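Local coordinates for protein demethyldecarbamoylnovobiocin O-methyltransferase (Streptomyces caeruleus, PDB 2WK1) that transfers a methyl group from S-adenosyl-L-methionine to the 4-hydroxyl of the noviose sugar in the penultimate step of novobiocin biosynthesis, at residues Asp34-Leu39 with Asn93-Val98. Residues are numbered along the deposited sequence; the frame is centred on the assembly and turned at random.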
loop_
_atom_site.group_PDB
_atom_site.type_symbol
_atom_site.label_atom_id
_atom_site.label_comp_id
_atom_site.label_asym_id
_atom_site.label_seq_id
_atom_site.Cartn_x
_atom_site.Cartn_y
_atom_site.Cartn_z
ATOM N N ASP A 34 -6.684 -8.196 -10.952
ATOM C CA ASP A 34 -7.613 -8.383 -9.806
ATOM C C ASP A 34 -6.879 -9.049 -8.641
ATOM O O ASP A 34 -6.343 -8.381 -7.811
ATOM C CB ASP A 34 -8.784 -9.221 -10.271
ATOM N N SER A 35 -6.809 -10.371 -8.604
ATOM C CA SER A 35 -5.667 -10.999 -7.926
ATOM C C SER A 35 -4.400 -10.334 -8.508
ATOM O O SER A 35 -3.453 -10.014 -7.801
ATOM C CB SER A 35 -5.653 -12.536 -8.142
ATOM O OG SER A 35 -5.571 -12.923 -9.517
ATOM N N SER A 36 -4.382 -10.061 -9.814
ATOM C CA SER A 36 -3.207 -9.480 -10.359
ATOM C C SER A 36 -3.037 -8.010 -9.973
ATOM O O SER A 36 -1.935 -7.614 -9.630
ATOM C CB SER A 36 -3.081 -9.709 -11.846
ATOM O OG SER A 36 -1.844 -9.220 -12.272
ATOM N N LEU A 37 -4.123 -7.233 -9.946
ATOM C CA LEU A 37 -4.048 -5.860 -9.457
ATOM C C LEU A 37 -3.610 -5.846 -7.998
ATOM O O LEU A 37 -2.804 -5.010 -7.585
ATOM C CB LEU A 37 -5.391 -5.152 -9.598
ATOM C CG LEU A 37 -5.871 -4.882 -11.027
ATOM C CD1 LEU A 37 -7.319 -4.436 -10.998
ATOM C CD2 LEU A 37 -5.009 -3.861 -11.702
ATOM N N TYR A 38 -4.178 -6.756 -7.218
ATOM C CA TYR A 38 -3.846 -6.851 -5.805
ATOM C C TYR A 38 -2.367 -7.131 -5.590
ATOM O O TYR A 38 -1.734 -6.474 -4.770
ATOM C CB TYR A 38 -4.692 -7.937 -5.184
ATOM C CG TYR A 38 -4.343 -8.362 -3.778
ATOM C CD1 TYR A 38 -4.450 -7.495 -2.710
ATOM C CD2 TYR A 38 -3.975 -9.678 -3.521
ATOM C CE1 TYR A 38 -4.206 -7.930 -1.416
ATOM C CE2 TYR A 38 -3.733 -10.122 -2.232
ATOM C CZ TYR A 38 -3.828 -9.243 -1.185
ATOM O OH TYR A 38 -3.583 -9.736 0.068
ATOM N N LEU A 39 -1.827 -8.149 -6.259
ATOM C CA LEU A 39 -0.430 -8.517 -6.015
ATOM C C LEU A 39 0.523 -7.470 -6.530
ATOM O O LEU A 39 1.546 -7.206 -5.903
ATOM C CB LEU A 39 -0.099 -9.887 -6.590
ATOM C CG LEU A 39 -0.819 -11.024 -5.891
ATOM C CD1 LEU A 39 -0.571 -12.351 -6.613
ATOM C CD2 LEU A 39 -0.482 -11.107 -4.400
ATOM N N ASN A 93 10.455 -11.946 -7.855
ATOM C CA ASN A 93 10.925 -13.331 -7.875
ATOM C C ASN A 93 10.107 -14.243 -6.971
ATOM O O ASN A 93 9.780 -15.363 -7.342
ATOM C CB ASN A 93 12.411 -13.364 -7.505
ATOM C CG ASN A 93 12.930 -14.768 -7.253
ATOM O OD1 ASN A 93 13.087 -15.154 -6.093
ATOM N ND2 ASN A 93 13.157 -15.539 -8.315
ATOM N N ILE A 94 9.792 -13.779 -5.764
ATOM C CA ILE A 94 8.915 -14.564 -4.879
ATOM C C ILE A 94 7.585 -14.829 -5.575
ATOM O O ILE A 94 7.085 -15.954 -5.593
ATOM C CB ILE A 94 8.637 -13.850 -3.551
ATOM C CG1 ILE A 94 9.894 -13.785 -2.729
ATOM C CG2 ILE A 94 7.520 -14.565 -2.743
ATOM C CD1 ILE A 94 9.753 -12.909 -1.468
ATOM N N ARG A 95 6.990 -13.781 -6.143
ATOM C CA ARG A 95 5.719 -13.945 -6.825
ATOM C C ARG A 95 5.798 -14.972 -7.951
ATOM O O ARG A 95 4.911 -15.820 -8.083
ATOM C CB ARG A 95 5.193 -12.604 -7.320
ATOM C CG ARG A 95 3.822 -12.714 -7.967
ATOM C CD ARG A 95 3.405 -11.470 -8.558
ATOM N NE ARG A 95 2.179 -11.577 -9.299
ATOM C CZ ARG A 95 1.578 -10.512 -9.813
ATOM N NH1 ARG A 95 2.118 -9.308 -9.651
ATOM N NH2 ARG A 95 0.426 -10.658 -10.442
ATOM N N GLN A 96 6.833 -14.859 -8.777
ATOM C CA GLN A 96 6.962 -15.788 -9.888
ATOM C C GLN A 96 7.124 -17.234 -9.404
ATOM O O GLN A 96 6.504 -18.157 -9.944
ATOM C CB GLN A 96 8.125 -15.374 -10.789
ATOM C CG GLN A 96 7.947 -14.034 -11.531
ATOM C CD GLN A 96 6.873 -13.972 -12.605
ATOM O OE1 GLN A 96 5.691 -13.747 -12.315
ATOM N NE2 GLN A 96 7.300 -14.060 -13.869
ATOM N N CYS A 97 7.963 -17.450 -8.400
ATOM C CA CYS A 97 8.176 -18.805 -7.891
ATOM C C CYS A 97 6.923 -19.374 -7.240
ATOM O O CYS A 97 6.579 -20.530 -7.478
ATOM C CB CYS A 97 9.361 -18.828 -6.909
ATOM S SG CYS A 97 10.974 -18.563 -7.642
ATOM N N VAL A 98 6.272 -18.578 -6.398
ATOM C CA VAL A 98 5.083 -19.079 -5.716
ATOM C C VAL A 98 3.957 -19.317 -6.729
ATOM O O VAL A 98 3.280 -20.352 -6.664
ATOM C CB VAL A 98 4.614 -18.146 -4.581
ATOM C CG1 VAL A 98 3.311 -18.659 -3.956
ATOM C CG2 VAL A 98 5.701 -18.028 -3.502
#
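Arg95 reaches across from its helix to lay one face of its guanidinium group against Leu39 while its edge meets Ser36. The alpha carbons of Leu39 and Arg95 are the nearest across the contact, 8.2 Å apart, and an extended arginine side chain carries the guanidinium on to the serine and leucine: CG is anti to the backbone N (chi1 -177°), and the chain stays extended from CG to NE. Over the centre of the flat group sits CB of Leu39, 3.7 Å from Arg95 CZ, and CD1 of the same leucine comes within 3.9 Å of Arg95 NE. The leucine thus packs on the planar end with both the root and one tip of its branch.

At the edge of the group, Arg95 NH2 donates a hydrogen bond to Ser36 OG over 3.3 Å. The hydroxyl lies only 5° out of the guanidinium plane, but the N-H...O angle of 142° shows the bond to be bent as well as long. The stronger polar hold lies just beyond: NH1 forms a salt bridge with Asp40, which together with the Leu39 packing probably limits rotation of the group; the Ser36 bond and a weak, long ion pair from NE to Glu99 add less.

The contact buries 142 Å² in all and ties the N-terminal turn of helix 35-47 to helix 87-103, which carries the predicted proton acceptor Glu92. Ala130 of helix 119-130 also packs on Leu39; Asn93 and Cys97 face strands 238-242 and 276-279 of the central sheet, whereas Leu37 and Tyr38 pack against the second subunit of the homodimer.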